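Local coordinates for protein aldehyde dehydrogenase (PDB 5MYP) that probably oxidises aldehydes to carboxylic acids with NAD+ as the electron acceptor, at residues H359-Q363 and E364-G368. Numbering follows the deposited sequence.
Sequences HPVMQ and EEIFG
The carbonyl oxygen Pro360 O, in the short 3-10 turn at Pro360 and Val361, takes two backbone donors: Glu364 N at 2.9 Å, with an N-H...O angle of 155°, and Gln363 N at 3.1 Å. One acceptor thus closes both an i+3 and an i+4 turn, and together the two bonds hold the backbone turn from Pro360 to Glu364. The start of the turn is fixed by His359, whose ND1 receives a nearly straight bond from Val361 N (3.0 Å). Glu364 rises beside the doubly gripped oxygen, its CB 3.6 Å from Pro360 O. With CG anti to its own carbonyl carbon (chi1 -55°) and the rest extended, OE2 comes to 4.0 Å from Pro360 CB, while OE1 forms a salt bridge with Arg324, and Lys227 NZ bonds to both Val361 O and Glu364 O. Further on, Ile366 lies alongside Val361, both pointing the same way, its CD1 against Val361 CG2 (3.8 Å) and Val361 O (3.6 Å). Residues 364-368 belong to the family's EEIFGP motif, whose second glutamate, here Glu365, probably binds the nicotinamide ribose of NAD+ as in relatives; its side chain lies about 5 Å from that of the predicted catalytic Cys259. The whole loop links strands 346-353 and 370-376: Val361 and Ile366 both touch Pro372 of the latter, while on helix 319-328 Val361 meets Phe328 and Ile366 meets Leu325.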
ATOM      1  N   HIS A 359      33.922   4.380   5.173  1.00 26.33           N
ATOM      2  CA  HIS A 359      33.779   4.588   6.624  1.00 25.02           C
ATOM      3  C   HIS A 359      32.294   4.592   7.004  1.00 23.93           C
ATOM      4  O   HIS A 359      31.471   5.081   6.223  1.00 23.71           O
ATOM      5  CB  HIS A 359      34.440   5.908   7.061  1.00 25.10           C
ATOM      6  CG  HIS A 359      34.477   6.112   8.550  1.00 25.22           C
ATOM      7  ND1 HIS A 359      33.396   6.585   9.260  1.00 24.87           N
ATOM      8  CD2 HIS A 359      35.460   5.918   9.460  1.00 24.99           C
ATOM      9  CE1 HIS A 359      33.702   6.655  10.543  1.00 24.85           C
ATOM     10  NE2 HIS A 359      34.953   6.263  10.690  1.00 24.83           N
ATOM     11  N   PRO A 360      31.946   4.045   8.195  1.00 22.82           N
ATOM     12  CA  PRO A 360      30.567   4.073   8.706  1.00 22.06           C
ATOM     13  C   PRO A 360      29.781   5.400   8.579  1.00 21.08           C
ATOM     14  O   PRO A 360      28.564   5.358   8.396  1.00 20.31           O
ATOM     15  CB  PRO A 360      30.750   3.704  10.176  1.00 22.32           C
ATOM     16  CG  PRO A 360      31.896   2.750  10.162  1.00 22.59           C
ATOM     17  CD  PRO A 360      32.802   3.165   9.028  1.00 22.74           C
ATOM     18  N   VAL A 361      30.458   6.546   8.657  1.00 19.72           N
ATOM     19  CA  VAL A 361      29.824   7.870   8.509  1.00 19.17           C
ATOM     20  C   VAL A 361      29.173   8.074   7.128  1.00 18.70           C
ATOM     21  O   VAL A 361      28.204   8.826   7.012  1.00 17.75           O
ATOM     22  CB  VAL A 361      30.814   9.033   8.811  1.00 19.05           C
ATOM     23  CG1 VAL A 361      31.852   9.199   7.702  1.00 19.11           C
ATOM     24  CG2 VAL A 361      30.068  10.344   9.044  1.00 19.01           C
ATOM     25  N   MET A 362      29.708   7.409   6.101  1.00 18.50           N
ATOM     26  CA  MET A 362      29.108   7.425   4.763  1.00 18.87           C
ATOM     27  C   MET A 362      28.477   6.090   4.337  1.00 19.19           C
ATOM     28  O   MET A 362      28.212   5.871   3.151  1.00 19.50           O
ATOM     29  CB  MET A 362      30.134   7.926   3.740  1.00 18.59           C
ATOM     30  CG  MET A 362      30.200   9.444   3.642  1.00 18.53           C
ATOM     31  SD  MET A 362      28.610  10.237   3.326  1.00 18.25           S
ATOM     32  CE  MET A 362      28.194   9.520   1.736  1.00 18.31           C
ATOM     33  N   GLN A 363      28.228   5.216   5.313  1.00 19.89           N
ATOM     34  CA  GLN A 363      27.458   3.989   5.117  1.00 20.65           C
ATOM     35  C   GLN A 363      26.130   3.976   5.877  1.00 20.79           C
ATOM     36  O   GLN A 363      25.165   3.386   5.400  1.00 21.32           O
ATOM     37  CB  GLN A 363      28.291   2.770   5.540  1.00 21.27           C
ATOM     38  CG  GLN A 363      29.524   2.520   4.684  1.00 21.99           C
ATOM     39  CD  GLN A 363      29.185   2.286   3.221  1.00 22.52           C
ATOM     40  OE1 GLN A 363      28.498   1.325   2.872  1.00 24.48           O
ATOM     41  NE2 GLN A 363      29.654   3.174   2.360  1.00 22.66           N
ATOM     42  N   GLU A 364      26.083   4.608   7.050  1.00 20.98           N
ATOM     43  CA  GLU A 364      24.897   4.614   7.907  1.00 21.16           C
ATOM     44  C   GLU A 364      24.235   5.993   7.917  1.00 20.09           C
ATOM     45  O   GLU A 364      24.893   7.007   7.682  1.00 19.68           O
ATOM     46  CB  GLU A 364      25.286   4.239   9.340  1.00 22.47           C
ATOM     47  CG  GLU A 364      26.028   2.912   9.477  1.00 23.54           C
ATOM     48  CD  GLU A 364      26.501   2.634  10.898  1.00 24.81           C
ATOM     49  OE1 GLU A 364      26.044   3.311  11.847  1.00 26.30           O
ATOM     50  OE2 GLU A 364      27.342   1.730  11.077  1.00 25.72           O
ATOM     51  N   GLU A 365      22.931   6.015   8.189  1.00 19.04           N
ATOM     52  CA  GLU A 365      22.208   7.261   8.455  1.00 18.47           C
ATOM     53  C   GLU A 365      22.847   7.924   9.668  1.00 17.52           C
ATOM     54  O   GLU A 365      22.927   7.317  10.734  1.00 16.99           O
ATOM     55  CB  GLU A 365      20.724   6.993   8.731  1.00 18.99           C
ATOM     56  CG  GLU A 365      19.904   8.226   9.107  1.00 19.53           C
ATOM     57  CD  GLU A 365      18.443   7.911   9.409  1.00 19.97           C
ATOM     58  OE1 GLU A 365      18.155   6.804   9.910  1.00 21.18           O
ATOM     59  OE2 GLU A 365      17.575   8.773   9.143  1.00 19.61           O
ATOM     60  N   ILE A 366      23.294   9.164   9.505  1.00 16.41           N
ATOM     61  CA  ILE A 366      24.021   9.856  10.566  1.00 16.19           C
ATOM     62  C   ILE A 366      23.073  10.202  11.719  1.00 16.12           C
ATOM     63  O   ILE A 366      23.335   9.846  12.877  1.00 15.73           O
ATOM     64  CB  ILE A 366      24.764  11.093  10.013  1.00 16.06           C
ATOM     65  CG1 ILE A 366      25.846  10.626   9.026  1.00 16.00           C
ATOM     66  CG2 ILE A 366      25.379  11.913  11.145  1.00 16.16           C
ATOM     67  CD1 ILE A 366      26.626  11.727   8.351  1.00 15.95           C
ATOM     68  N   PHE A 367      21.968  10.873  11.388  1.00 16.14           N
ATOM     69  CA  PHE A 367      20.942  11.249  12.365  1.00 16.08           C
ATOM     70  C   PHE A 367      21.565  12.054  13.509  1.00 15.78           C
ATOM     71  O   PHE A 367      21.371  11.767  14.691  1.00 15.49           O
ATOM     72  CB  PHE A 367      20.203   9.999  12.867  1.00 16.56           C
ATOM     73  CG  PHE A 367      18.756  10.239  13.175  1.00 16.76           C
ATOM     74  CD1 PHE A 367      17.841  10.392  12.146  1.00 16.99           C
ATOM     75  CD2 PHE A 367      18.305  10.309  14.489  1.00 17.02           C
ATOM     76  CE1 PHE A 367      16.499  10.619  12.417  1.00 17.19           C
ATOM     77  CE2 PHE A 367      16.960  10.526  14.759  1.00 17.03           C
ATOM     78  CZ  PHE A 367      16.060  10.684  13.726  1.00 17.04           C
ATOM     79  N   GLY A 368      22.336  13.063  13.126  1.00 15.72           N
ATOM     80  CA  GLY A 368      23.084  13.863  14.079  1.00 15.75           C
ATOM     81  C   GLY A 368      23.803  15.029  13.426  1.00 15.85           C
ATOM     82  O   GLY A 368      23.669  15.241  12.222  1.00 15.86           O
TER